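Side-chain contacts in phiAB6 tailspike (Unidentified phage, PDB 5JS4), which probably binds and fragments the exopolysaccharide of Acinetobacter baumannii as a trimeric beta-helical tailspike of the phage: residues T595-H598 / G599-N602; M677-Y681 / A682-T686; W698-S701 / S702-V706; T473-D476 / W477-T481; C402-P405 / L406-S410. One frame throughout, in Å; residues are numbered along the deposited sequence.

The contacts are turns, strand bends or, in contact 2, a helix start. Contacts 1, 2 and 3 belong to the antiparallel sheets of the C-terminal part and touch the second subunit; contacts 4 and 5 lie on the parallel beta-helix, with centres about 21 Å apart, and meet no other chain. Contacts 2 and 3 share one sheet, through neighbouring strands 672-678 and 690-699. Contacts 1 and 3 are surface turns, the first closing a hairpin, whereas contacts 2, 4 and 5 are partly buried. A carboxylate holding backbone N-H groups recurs in contacts 2, 3 and 5; contact 1 does the same with an amide oxygen, and contact 4 relies on a salt bridge.

Contact 1: residues T595-H598 / G599-N602; sequences TYNH and GSNN
Asn597 and Asn602 pair through their backbones, Asn597 N giving a nearly straight bond to Asn602 O at 2.8 Å and Asn602 N returning one to Asn597 O at 3.1 Å. Asn601 N also points at Asn597 O, but its bond is bent and weak; with Asn601 and Asn602 both facing Asn597, this is a G1 beta bulge closing a hairpin. The Asn597 side chain folds back over the turn: with CG anti to the backbone N (chi1 -166°), OD1 takes the N-H of Gly599 at 3.0 Å, in the carbonyl plane, and a weaker one from Ser600 N. Its ND2 is held by Asn625 O of the second subunit. Ser600 OG donates to Asn602 OD1 at 2.7 Å, linking two side chains of the returning limb. Water 1 links Tyr596 OH to Asn601 OD1.

The packing gathers on the Tyr596 ring. Asn602 O lies over one of its faces, toward the rim, while OH approaches Asn601 CB at 3.6 Å. Tyr596 CD1 in turn stands 3.3 Å above the centre of the His598 ring. His598 NE2 binds a malonate, probably from the crystallisation liquor, in a pocket completed by Tyr580, and its ND1 meets Lys588 of the second subunit. The hairpin thus joins strand 591-597 to strand 602-615 in an antiparallel sheet at the subunit interface.

Contact 2: residues M677-Y681 / A682-T686; sequences MIETY and AGSWT
The Glu679 carboxylate accepts backbone N-H groups at the start of helix 684-688, where Gly683 is at the N-cap position. A type II beta turn from Tyr681 to Ser684 leads into the helix, closed by Ser684 N to Tyr681 O at 2.9 Å.

Among the polar bonds, Glu679 OE1 receives Gly683 N at 2.9 Å from above the carboxylate plane. OE2 is shared: Trp685 N comes on the anti side at 2.9 Å, and Thr686 N arrives nearly along the C-O axis at 3.3 Å. With both oxygens engaged, the carboxylate is probably limited in its rotation, and the helix start would probably stabilise its negative charge. Ser684 OG accepts from Thr680 N at 3.0 Å and also bonds Glu690 O on the next strand.

The apolar contacts use ring faces. Ser684 CB sits over the centre of the Tyr681 ring, a CH-pi contact. The Met677 side chain, bent at chi2 and chi3, crosses the Trp685 indole, whose NE1 bonds Arg664 O of the second subunit. Met677 SD makes a Met-aromatic contact over the six-membered ring, while Met677 CG lies 3.4 Å from the centroid of the Trp685 five-membered ring.

Contact 3: residues W698-S701 / S702-V706; sequences WRDS and SNALV
Arg699 and Leu705 face each other in a single backbone bridge, flanked by Val706 N to Trp698 O and Asp700 N to Ala704 O, each 2.9 Å, while a type I turn from Asp700 to Asn703 reverses the chain. Asn703 N closes that turn on Asp700 O at 2.8 Å. The Asp700 side chain then bends over the turn. Its chi1 of 62° sets CG between the backbone N and the carbonyl carbon, bringing OD1 within 2.7 Å of Ser702 OG and 2.9 Å of Ala704 N. These two donors reach OD1 from opposite faces of the carboxylate plane, which should hold the group firmly against rocking; a bent, weak bond from Ser702 N adds a third. One oxygen thus joins the side chain of a turn residue to the backbone just past the turn.

The turn begins the connection from strand 690-699 of one antiparallel sheet to strand 708-715 of another, in the C-terminal part of the trimer. Val706 crosses Asp700 at about a right angle, its CG1 packing 3.6 Å from Asp700 OD2. Arg699 extends with Asn703 and Leu705 running alongside it and pointing the same way. Leu705 CD2 covers one face of the guanidinium, offset toward the rim, and Asn703 OD1 lies 3.2 Å from Arg699 CD. Water 5, in the guanidinium plane, accepts from Arg699 NE and bonds Asn703 O weakly. Arg699 NH1 turns to Gly668 O of the second subunit, and Trp698 meets Phe711 edge-to-face on its own chain.

Contact 4: residues T473-D476 / W477-T481; sequences TSKD and WLEVT
Glu479 OE2 is gripped from several directions: Lys475 NZ forms a salt bridge to it at 3.1 Å, water 6 donates at 2.9 Å, and His426 NE2 supplies a further hydrogen bond. The ammonium comes in from above the carboxylate plane, about 40° out of it. Lys475 gets there by folding, with bends at chi2 and chi3, whereas Glu479 reaches across fully extended from CG; the two chains therefore meet at their charged ends, and Lys475 CE also comes within 3.7 Å of OE2. Water 6 is itself shared, since it donates to Asp476 O at 2.7 Å and so ties the backbone before the bend to the carboxylate after it.

Asp476 turns its carboxylate to other partners, Lys504 and Thr502, and its CB lies 3.4 Å from Leu478 O. The buried Trp477 indole meets Phe464 and, edge-to-face, Phe461, with NE1 bonded to Ser503 OG and Thr505 OG1. The chain bends at Trp477 between short strands 475-476 and 478-480, which join different parallel sheets, as at a corner of a right-handed parallel beta-helix of the pectate lyase-like kind.

Contact 5: residues C402-P405 / L406-S410; sequences CEDP and LNRVS
The Asp404 side chain carries this contact: chi1 of -169° sets CG anti to the backbone N, and a chi2 near 9° turns the carboxylate to face the returning chain. There OD1 receives Arg408 N at 2.9 Å on the syn side, and OD2 takes Val409 N at 2.9 Å through its syn lone pair. The two consecutive N-H groups are thus held by the two oxygens of one carboxylate. Behind it the backbone makes a type I turn, Asn407 N bonding Asp404 O at 2.9 Å, with Pro405 and Leu406 at its corners.

Three waters bridge the carboxylate to the loop. Water 7 donates to Asp404 OD2 and accepts from Ser410 OG, which also hydrogen-bonds Leu382 N; water 8 spans OD2 and Asn407 OD1, and water 9 connects OD1 to Leu406 N. Cys402 SG touches Ser410 OG at 3.7 Å where the loop's ends come together. Arg408 turns its NE to Gln380. The loop links strand 398-402 to strand 410-411 of the beta-helix, two strands in different parallel sheets.

Two backbone N-H groups and three waters all donate to the buried Asp404 carboxylate; these five donors would probably stabilise a negative charge on it and help to hold the loop's shape.

Contact 1: residues T595-H598 / G599-N602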
loop_
_atom_site.group_PDB
_atom_site.type_symbol
_atom_site.label_atom_id
_atom_site.label_comp_id
_atom_site.label_asym_id
_atom_site.label_seq_id
_atom_site.Cartn_x
_atom_site.Cartn_y
_atom_site.Cartn_z
ATOM N N THR A 595 -29.290 28.536 -11.098
ATOM C CA THR A 595 -29.840 27.693 -12.146
ATOM C C THR A 595 -29.658 28.409 -13.478
ATOM O O THR A 595 -29.103 29.506 -13.531
ATOM C CB THR A 595 -31.310 27.309 -11.872
ATOM O OG1 THR A 595 -31.762 26.421 -12.900
ATOM C CG2 THR A 595 -32.220 28.525 -11.807
ATOM N N TYR A 596 -30.107 27.781 -14.553
ATOM C CA TYR A 596 -29.974 28.370 -15.877
ATOM C C TYR A 596 -31.050 27.802 -16.778
ATOM O O TYR A 596 -31.348 26.605 -16.727
ATOM C CB TYR A 596 -28.589 28.084 -16.467
ATOM C CG TYR A 596 -28.232 28.994 -17.615
ATOM C CD1 TYR A 596 -28.559 28.658 -18.923
ATOM C CD2 TYR A 596 -27.581 30.199 -17.390
ATOM C CE1 TYR A 596 -28.239 29.500 -19.976
ATOM C CE2 TYR A 596 -27.257 31.047 -18.434
ATOM C CZ TYR A 596 -27.587 30.693 -19.725
ATOM O OH TYR A 596 -27.264 31.539 -20.764
ATOM N N ASN A 597 -31.640 28.677 -17.583
ATOM C CA ASN A 597 -32.621 28.280 -18.572
ATOM C C ASN A 597 -31.944 28.317 -19.930
ATOM O O ASN A 597 -31.677 29.390 -20.460
ATOM C CB ASN A 597 -33.823 29.224 -18.531
ATOM C CG ASN A 597 -35.014 28.680 -19.287
ATOM O OD1 ASN A 597 -34.868 28.142 -20.385
ATOM N ND2 ASN A 597 -36.202 28.818 -18.707
ATOM N N HIS A 598 -31.643 27.140 -20.468
ATOM C CA HIS A 598 -30.957 27.039 -21.762
ATOM C C HIS A 598 -31.904 27.216 -22.948
ATOM O O HIS A 598 -31.453 27.315 -24.092
ATOM C CB HIS A 598 -30.190 25.721 -21.857
ATOM C CG HIS A 598 -28.979 25.678 -20.980
ATOM N ND1 HIS A 598 -28.994 25.130 -19.716
ATOM C CD2 HIS A 598 -27.723 26.138 -21.173
ATOM C CE1 HIS A 598 -27.796 25.240 -19.176
ATOM N NE2 HIS A 598 -27.007 25.853 -20.037
ATOM N N GLY A 599 -33.204 27.268 -22.679
ATOM C CA GLY A 599 -34.188 27.612 -23.698
ATOM C C GLY A 599 -34.120 29.086 -24.065
ATOM O O GLY A 599 -34.078 29.440 -25.247
ATOM N N SER A 600 -34.110 29.946 -23.049
ATOM C CA SER A 600 -34.065 31.396 -23.240
ATOM C C SER A 600 -32.681 31.996 -22.988
ATOM O O SER A 600 -32.483 33.189 -23.214
ATOM C CB SER A 600 -35.071 32.073 -22.312
ATOM O OG SER A 600 -34.801 31.753 -20.955
ATOM N N ASN A 601 -31.740 31.177 -22.518
ATOM C CA ASN A 601 -30.381 31.616 -22.185
ATOM C C ASN A 601 -30.363 32.703 -21.116
ATOM O O ASN A 601 -29.813 33.791 -21.301
ATOM C CB ASN A 601 -29.619 32.020 -23.452
ATOM C CG ASN A 601 -29.460 30.855 -24.406
ATOM O OD1 ASN A 601 -28.979 29.795 -24.012
ATOM N ND2 ASN A 601 -29.884 31.031 -25.652
ATOM N N ASN A 602 -30.987 32.376 -19.988
ATOM C CA ASN A 602 -31.023 33.243 -18.820
ATOM C C ASN A 602 -30.580 32.487 -17.588
ATOM O O ASN A 602 -31.085 31.399 -17.311
ATOM C CB ASN A 602 -32.440 33.737 -18.535
ATOM C CG ASN A 602 -32.995 34.609 -19.633
ATOM O OD1 ASN A 602 -33.990 34.261 -20.255
ATOM N ND2 ASN A 602 -32.374 35.760 -19.857
HETATM O O HOH W 1 -26.194 30.193 -22.935
HETATM O O HOH W 2 -28.653 27.462 -25.211
HETATM O O HOH W 3 -31.457 28.407 -26.775
#

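Contact 2: residues M677-Y681 / A682-T686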
loop_
_atom_site.group_PDB
_atom_site.type_symbol
_atom_site.label_atom_id
_atom_site.label_comp_id
_atom_site.label_asym_id
_atom_site.label_seq_id
_atom_site.Cartn_x
_atom_site.Cartn_y
_atom_site.Cartn_z
ATOM N N MET A 677 -37.225 52.744 1.306
ATOM C CA MET A 677 -35.848 52.362 1.589
ATOM C C MET A 677 -35.182 53.381 2.506
ATOM O O MET A 677 -35.559 54.556 2.529
ATOM C CB MET A 677 -35.053 52.203 0.297
ATOM C CG MET A 677 -35.667 51.233 -0.697
ATOM S SD MET A 677 -36.058 49.604 -0.024
ATOM C CE MET A 677 -34.410 48.996 0.330
ATOM N N ILE A 678 -34.219 52.895 3.284
ATOM C CA ILE A 678 -33.331 53.738 4.082
ATOM C C ILE A 678 -31.973 53.728 3.385
ATOM O O ILE A 678 -31.372 52.674 3.187
ATOM C CB ILE A 678 -33.199 53.216 5.530
ATOM C CG1 ILE A 678 -34.569 53.181 6.212
ATOM C CG2 ILE A 678 -32.241 54.097 6.326
ATOM C CD1 ILE A 678 -34.589 52.446 7.533
ATOM N N GLU A 679 -31.495 54.908 3.004
ATOM C CA GLU A 679 -30.245 55.019 2.263
ATOM C C GLU A 679 -29.027 55.009 3.185
ATOM O O GLU A 679 -29.130 55.332 4.365
ATOM C CB GLU A 679 -30.267 56.284 1.402
ATOM C CG GLU A 679 -31.380 56.249 0.360
ATOM C CD GLU A 679 -31.210 57.272 -0.744
ATOM O OE1 GLU A 679 -31.135 58.484 -0.431
ATOM O OE2 GLU A 679 -31.170 56.862 -1.928
ATOM N N THR A 680 -27.883 54.613 2.636
ATOM C CA THR A 680 -26.603 54.668 3.355
ATOM C C THR A 680 -25.964 56.049 3.243
ATOM O O THR A 680 -25.279 56.502 4.159
ATOM C CB THR A 680 -25.609 53.638 2.798
ATOM O OG1 THR A 680 -25.591 53.720 1.368
ATOM C CG2 THR A 680 -25.998 52.226 3.228
ATOM N N TYR A 681 -26.154 56.671 2.085
ATOM C CA TYR A 681 -25.769 58.059 1.815
ATOM C C TYR A 681 -26.798 58.619 0.836
ATOM O O TYR A 681 -27.512 57.857 0.181
ATOM C CB TYR A 681 -24.353 58.144 1.229
ATOM C CG TYR A 681 -24.128 57.284 0.001
ATOM C CD1 TYR A 681 -24.460 57.743 -1.270
ATOM C CD2 TYR A 681 -23.580 56.011 0.113
ATOM C CE1 TYR A 681 -24.261 56.956 -2.391
ATOM C CE2 TYR A 681 -23.382 55.213 -1.002
ATOM C CZ TYR A 681 -23.722 55.688 -2.251
ATOM O OH TYR A 681 -23.527 54.902 -3.362
ATOM N N ALA A 682 -26.871 59.940 0.725
ATOM C CA ALA A 682 -27.875 60.586 -0.122
ATOM C C ALA A 682 -27.801 60.076 -1.561
ATOM O O ALA A 682 -26.780 60.227 -2.224
ATOM C CB ALA A 682 -27.697 62.096 -0.086
ATOM N N GLY A 683 -28.889 59.463 -2.028
ATOM C CA GLY A 683 -28.971 58.929 -3.387
ATOM C C GLY A 683 -28.485 57.497 -3.568
ATOM O O GLY A 683 -28.540 56.964 -4.676
ATOM N N SER A 684 -28.029 56.860 -2.490
ATOM C CA SER A 684 -27.434 55.523 -2.583
ATOM C C SER A 684 -28.391 54.513 -3.216
ATOM O O SER A 684 -27.974 53.678 -4.019
ATOM C CB SER A 684 -26.984 55.021 -1.209
ATOM O OG SER A 684 -28.080 54.697 -0.366
ATOM N N TRP A 685 -29.665 54.598 -2.850
ATOM C CA TRP A 685 -30.661 53.669 -3.376
ATOM C C TRP A 685 -31.171 54.129 -4.736
ATOM O O TRP A 685 -31.170 53.369 -5.705
ATOM C CB TRP A 685 -31.832 53.510 -2.404
ATOM C CG TRP A 685 -32.878 52.582 -2.944
ATOM C CD1 TRP A 685 -34.071 52.928 -3.501
ATOM C CD2 TRP A 685 -32.793 51.155 -3.018
ATOM N NE1 TRP A 685 -34.744 51.802 -3.908
ATOM C CE2 TRP A 685 -33.978 50.700 -3.627
ATOM C CE3 TRP A 685 -31.832 50.216 -2.628
ATOM C CZ2 TRP A 685 -34.235 49.349 -3.836
ATOM C CZ3 TRP A 685 -32.086 48.872 -2.844
ATOM C CH2 TRP A 685 -33.276 48.456 -3.443
ATOM N N THR A 686 -31.606 55.382 -4.799
ATOM C CA THR A 686 -32.146 55.953 -6.028
ATOM C C THR A 686 -31.204 55.732 -7.211
ATOM O O THR A 686 -31.634 55.304 -8.284
ATOM C CB THR A 686 -32.435 57.449 -5.820
ATOM O OG1 THR A 686 -33.414 57.580 -4.782
ATOM C CG2 THR A 686 -32.944 58.113 -7.100
HETATM O O HOH W 4 -32.603 59.286 -2.907
#

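Contact 3: residues W698-S701 / S702-V706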
loop_
_atom_site.group_PDB
_atom_site.type_symbol
_atom_site.label_atom_id
_atom_site.label_comp_id
_atom_site.label_asym_id
_atom_site.label_seq_id
_atom_site.Cartn_x
_atom_site.Cartn_y
_atom_site.Cartn_z
ATOM N N TRP A 698 -47.720 50.445 7.964
ATOM C CA TRP A 698 -48.934 49.639 8.085
ATOM C C TRP A 698 -50.167 50.517 8.223
ATOM O O TRP A 698 -50.183 51.441 9.037
ATOM C CB TRP A 698 -48.860 48.751 9.320
ATOM C CG TRP A 698 -47.908 47.606 9.240
ATOM C CD1 TRP A 698 -46.688 47.504 9.840
ATOM C CD2 TRP A 698 -48.114 46.376 8.541
ATOM N NE1 TRP A 698 -46.119 46.288 9.560
ATOM C CE2 TRP A 698 -46.972 45.577 8.755
ATOM C CE3 TRP A 698 -49.154 45.869 7.752
ATOM C CZ2 TRP A 698 -46.843 44.298 8.216
ATOM C CZ3 TRP A 698 -49.021 44.599 7.212
ATOM C CH2 TRP A 698 -47.879 43.829 7.444
ATOM N N ARG A 699 -51.212 50.204 7.462
ATOM C CA ARG A 699 -52.456 50.968 7.503
ATOM C C ARG A 699 -53.688 50.066 7.546
ATOM O O ARG A 699 -53.675 48.953 7.013
ATOM C CB ARG A 699 -52.541 51.915 6.303
ATOM C CG ARG A 699 -51.446 52.970 6.294
ATOM C CD ARG A 699 -51.529 53.877 5.079
ATOM N NE ARG A 699 -50.399 54.809 5.036
ATOM C CZ ARG A 699 -49.187 54.518 4.565
ATOM N NH1 ARG A 699 -48.907 53.316 4.073
ATOM N NH2 ARG A 699 -48.236 55.451 4.580
ATOM N N ASP A 700 -54.749 50.561 8.180
ATOM C CA ASP A 700 -56.029 49.841 8.235
ATOM C C ASP A 700 -56.852 50.082 6.964
ATOM O O ASP A 700 -56.392 50.757 6.041
ATOM C CB ASP A 700 -56.821 50.210 9.506
ATOM C CG ASP A 700 -57.207 51.684 9.575
ATOM O OD1 ASP A 700 -57.306 52.350 8.527
ATOM O OD2 ASP A 700 -57.425 52.176 10.703
ATOM N N SER A 701 -58.064 49.530 6.919
ATOM C CA SER A 701 -58.918 49.622 5.729
ATOM C C SER A 701 -59.373 51.049 5.400
ATOM O O SER A 701 -59.784 51.321 4.270
ATOM C CB SER A 701 -60.139 48.710 5.879
ATOM O OG SER A 701 -60.892 49.052 7.027
ATOM N N SER A 702 -59.297 51.951 6.378
ATOM C CA SER A 702 -59.576 53.371 6.155
ATOM C C SER A 702 -58.308 54.161 5.805
ATOM O O SER A 702 -58.338 55.390 5.734
ATOM C CB SER A 702 -60.256 53.979 7.385
ATOM O OG SER A 702 -59.390 53.988 8.507
ATOM N N ASN A 703 -57.206 53.439 5.586
ATOM C CA ASN A 703 -55.915 54.012 5.187
ATOM C C ASN A 703 -55.243 54.825 6.297
ATOM O O ASN A 703 -54.419 55.695 6.022
ATOM C CB ASN A 703 -56.052 54.843 3.896
ATOM C CG ASN A 703 -54.752 54.927 3.106
ATOM O OD1 ASN A 703 -54.011 53.948 2.993
ATOM N ND2 ASN A 703 -54.474 56.098 2.544
ATOM N N ALA A 704 -55.585 54.521 7.548
ATOM C CA ALA A 704 -54.952 55.158 8.705
ATOM C C ALA A 704 -53.817 54.287 9.230
ATOM O O ALA A 704 -53.936 53.064 9.283
ATOM C CB ALA A 704 -55.970 55.399 9.805
ATOM N N LEU A 705 -52.723 54.927 9.632
ATOM C CA LEU A 705 -51.576 54.213 10.184
ATOM C C LEU A 705 -51.976 53.437 11.441
ATOM O O LEU A 705 -52.681 53.965 12.304
ATOM C CB LEU A 705 -50.434 55.187 10.479
ATOM C CG LEU A 705 -49.766 55.732 9.209
ATOM C CD1 LEU A 705 -49.008 57.020 9.494
ATOM C CD2 LEU A 705 -48.842 54.691 8.593
ATOM N N VAL A 706 -51.540 52.179 11.513
ATOM C CA VAL A 706 -51.873 51.277 12.626
ATOM C C VAL A 706 -50.657 50.455 13.025
ATOM O O VAL A 706 -49.787 50.197 12.203
ATOM C CB VAL A 706 -53.012 50.291 12.276
ATOM C CG1 VAL A 706 -54.329 51.022 12.114
ATOM C CG2 VAL A 706 -52.679 49.460 11.041
HETATM O O HOH W 5 -51.433 57.297 5.899
#

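Contact 4: residues T473-D476 / W477-T481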
loop_
_atom_site.group_PDB
_atom_site.type_symbol
_atom_site.label_atom_id
_atom_site.label_comp_id
_atom_site.label_asym_id
_atom_site.label_seq_id
_atom_site.Cartn_x
_atom_site.Cartn_y
_atom_site.Cartn_z
ATOM N N THR A 473 -11.517 -16.619 23.395
ATOM C CA THR A 473 -12.826 -16.481 22.755
ATOM C C THR A 473 -12.914 -15.227 21.885
ATOM O O THR A 473 -13.599 -15.231 20.864
ATOM C CB THR A 473 -13.965 -16.458 23.792
ATOM O OG1 THR A 473 -13.713 -15.435 24.762
ATOM C CG2 THR A 473 -14.072 -17.802 24.492
ATOM N N SER A 474 -12.223 -14.163 22.291
ATOM C CA SER A 474 -12.229 -12.901 21.547
ATOM C C SER A 474 -10.905 -12.159 21.724
ATOM O O SER A 474 -10.447 -11.972 22.845
ATOM C CB SER A 474 -13.386 -12.022 22.031
ATOM O OG SER A 474 -13.597 -10.920 21.168
ATOM N N LYS A 475 -10.289 -11.747 20.616
ATOM C CA LYS A 475 -9.041 -10.978 20.659
ATOM C C LYS A 475 -8.983 -9.987 19.502
ATOM O O LYS A 475 -9.377 -10.314 18.385
ATOM C CB LYS A 475 -7.819 -11.905 20.571
ATOM C CG LYS A 475 -7.539 -12.760 21.803
ATOM C CD LYS A 475 -7.232 -11.947 23.058
ATOM C CE LYS A 475 -5.969 -11.110 22.926
ATOM N NZ LYS A 475 -5.640 -10.389 24.189
ATOM N N ASP A 476 -8.485 -8.781 19.772
ATOM C CA ASP A 476 -8.205 -7.811 18.712
ATOM C C ASP A 476 -6.951 -8.239 17.956
ATOM O O ASP A 476 -5.991 -8.714 18.562
ATOM C CB ASP A 476 -7.983 -6.406 19.284
ATOM C CG ASP A 476 -9.274 -5.718 19.698
ATOM O OD1 ASP A 476 -10.299 -5.869 19.001
ATOM O OD2 ASP A 476 -9.250 -4.997 20.715
ATOM N N TRP A 477 -6.949 -8.060 16.637
ATOM C CA TRP A 477 -5.771 -8.386 15.829
ATOM C C TRP A 477 -4.588 -7.481 16.196
ATOM O O TRP A 477 -3.430 -7.902 16.132
ATOM C CB TRP A 477 -6.095 -8.289 14.331
ATOM C CG TRP A 477 -6.280 -6.892 13.833
ATOM C CD1 TRP A 477 -7.433 -6.165 13.835
ATOM C CD2 TRP A 477 -5.273 -6.047 13.269
ATOM N NE1 TRP A 477 -7.206 -4.917 13.311
ATOM C CE2 TRP A 477 -5.888 -4.818 12.956
ATOM C CE3 TRP A 477 -3.908 -6.208 13.005
ATOM C CZ2 TRP A 477 -5.186 -3.757 12.382
ATOM C CZ3 TRP A 477 -3.213 -5.152 12.435
ATOM C CH2 TRP A 477 -3.854 -3.943 12.133
ATOM N N LEU A 478 -4.901 -6.241 16.567
ATOM C CA LEU A 478 -3.927 -5.268 17.043
ATOM C C LEU A 478 -4.410 -4.744 18.385
ATOM O O LEU A 478 -5.532 -4.239 18.499
ATOM C CB LEU A 478 -3.774 -4.116 16.045
ATOM C CG LEU A 478 -2.821 -2.976 16.427
ATOM C CD1 LEU A 478 -1.379 -3.454 16.500
ATOM C CD2 LEU A 478 -2.947 -1.830 15.436
ATOM N N GLU A 479 -3.543 -4.864 19.386
ATOM C CA GLU A 479 -3.857 -4.561 20.771
ATOM C C GLU A 479 -2.856 -3.513 21.258
ATOM O O GLU A 479 -1.683 -3.817 21.451
ATOM C CB GLU A 479 -3.739 -5.864 21.564
ATOM C CG GLU A 479 -3.964 -5.791 23.061
ATOM C CD GLU A 479 -3.875 -7.164 23.719
ATOM O OE1 GLU A 479 -3.901 -7.227 24.962
ATOM O OE2 GLU A 479 -3.773 -8.189 23.002
ATOM N N VAL A 480 -3.315 -2.275 21.418
ATOM C CA VAL A 480 -2.460 -1.182 21.884
ATOM C C VAL A 480 -2.955 -0.754 23.262
ATOM O O VAL A 480 -4.101 -0.334 23.409
ATOM C CB VAL A 480 -2.471 0.013 20.908
ATOM C CG1 VAL A 480 -1.437 1.056 21.322
ATOM C CG2 VAL A 480 -2.203 -0.460 19.482
ATOM N N THR A 481 -2.090 -0.863 24.267
ATOM C CA THR A 481 -2.522 -0.752 25.663
ATOM C C THR A 481 -2.508 0.673 26.225
ATOM O O THR A 481 -3.260 0.976 27.153
ATOM C CB THR A 481 -1.679 -1.657 26.586
ATOM O OG1 THR A 481 -0.326 -1.191 26.621
ATOM C CG2 THR A 481 -1.712 -3.104 26.109
HETATM O O HOH W 6 -4.230 -9.624 20.467
#

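Contact 5: residues C402-P405 / L406-S410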
loop_
_atom_site.group_PDB
_atom_site.type_symbol
_atom_site.label_atom_id
_atom_site.label_comp_id
_atom_site.label_asym_id
_atom_site.label_seq_id
_atom_site.Cartn_x
_atom_site.Cartn_y
_atom_site.Cartn_z
ATOM N N CYS A 402 9.857 -8.150 21.830
ATOM C CA CYS A 402 10.773 -7.024 22.019
ATOM C C CYS A 402 10.453 -6.303 23.326
ATOM O O CYS A 402 9.450 -5.595 23.431
ATOM C CB CYS A 402 10.685 -6.051 20.839
ATOM S SG CYS A 402 11.745 -4.595 20.986
ATOM N N GLU A 403 11.319 -6.490 24.318
ATOM C CA GLU A 403 11.149 -5.891 25.640
ATOM C C GLU A 403 11.455 -4.393 25.630
ATOM O O GLU A 403 10.729 -3.605 26.246
ATOM C CB GLU A 403 12.064 -6.601 26.646
ATOM C CG GLU A 403 11.923 -6.118 28.086
ATOM C CD GLU A 403 12.921 -6.761 29.037
ATOM O OE1 GLU A 403 13.791 -7.534 28.584
ATOM O OE2 GLU A 403 12.836 -6.486 30.252
ATOM N N ASP A 404 12.531 -4.016 24.939
ATOM C CA ASP A 404 13.043 -2.640 24.922
ATOM C C ASP A 404 13.195 -2.107 26.352
ATOM O O ASP A 404 12.600 -1.093 26.705
ATOM C CB ASP A 404 12.125 -1.732 24.082
ATOM C CG ASP A 404 12.736 -0.358 23.801
ATOM O OD1 ASP A 404 13.931 -0.134 24.092
ATOM O OD2 ASP A 404 12.013 0.514 23.275
ATOM N N PRO A 405 14.003 -2.796 27.179
ATOM C CA PRO A 405 14.079 -2.460 28.607
ATOM C C PRO A 405 14.496 -1.018 28.916
ATOM O O PRO A 405 14.099 -0.482 29.953
ATOM C CB PRO A 405 15.117 -3.452 29.150
ATOM C CG PRO A 405 15.905 -3.885 27.964
ATOM C CD PRO A 405 14.935 -3.881 26.821
ATOM N N LEU A 406 15.282 -0.401 28.035
ATOM C CA LEU A 406 15.741 0.976 28.232
ATOM C C LEU A 406 14.832 2.022 27.571
ATOM O O LEU A 406 15.152 3.212 27.576
ATOM C CB LEU A 406 17.171 1.138 27.711
ATOM C CG LEU A 406 18.231 0.190 28.283
ATOM C CD1 LEU A 406 19.583 0.494 27.660
ATOM C CD2 LEU A 406 18.307 0.278 29.800
ATOM N N ASN A 407 13.711 1.580 27.001
ATOM C CA ASN A 407 12.741 2.481 26.375
ATOM C C ASN A 407 13.391 3.369 25.309
ATOM O O ASN A 407 13.205 4.587 25.297
ATOM C CB ASN A 407 12.038 3.336 27.442
ATOM C CG ASN A 407 10.799 4.042 26.912
ATOM O OD1 ASN A 407 10.024 3.469 26.146
ATOM N ND2 ASN A 407 10.604 5.291 27.322
ATOM N N ARG A 408 14.164 2.744 24.422
ATOM C CA ARG A 408 14.803 3.452 23.311
ATOM C C ARG A 408 13.782 3.878 22.254
ATOM O O ARG A 408 14.002 4.856 21.540
ATOM C CB ARG A 408 15.869 2.575 22.650
ATOM C CG ARG A 408 17.082 2.269 23.514
ATOM C CD ARG A 408 18.082 1.423 22.740
ATOM N NE ARG A 408 19.278 1.103 23.520
ATOM C CZ ARG A 408 20.370 1.862 23.602
ATOM N NH1 ARG A 408 20.456 3.024 22.957
ATOM N NH2 ARG A 408 21.394 1.454 24.347
ATOM N N VAL A 409 12.676 3.134 22.183
ATOM C CA VAL A 409 11.614 3.288 21.175
ATOM C C VAL A 409 12.030 2.612 19.870
ATOM O O VAL A 409 13.016 2.996 19.244
ATOM C CB VAL A 409 11.185 4.755 20.921
ATOM C CG1 VAL A 409 10.017 4.804 19.940
ATOM C CG2 VAL A 409 10.790 5.432 22.226
ATOM N N SER A 410 11.269 1.592 19.486
ATOM C CA SER A 410 11.498 0.863 18.244
ATOM C C SER A 410 11.019 1.675 17.050
ATOM O O SER A 410 9.961 2.305 17.103
ATOM C CB SER A 410 10.765 -0.479 18.278
ATOM O OG SER A 410 11.400 -1.382 19.162
HETATM O O HOH W 7 10.136 -0.769 21.636
HETATM O O HOH W 8 9.746 2.126 23.692
HETATM O O HOH W 9 16.112 -1.216 25.407
#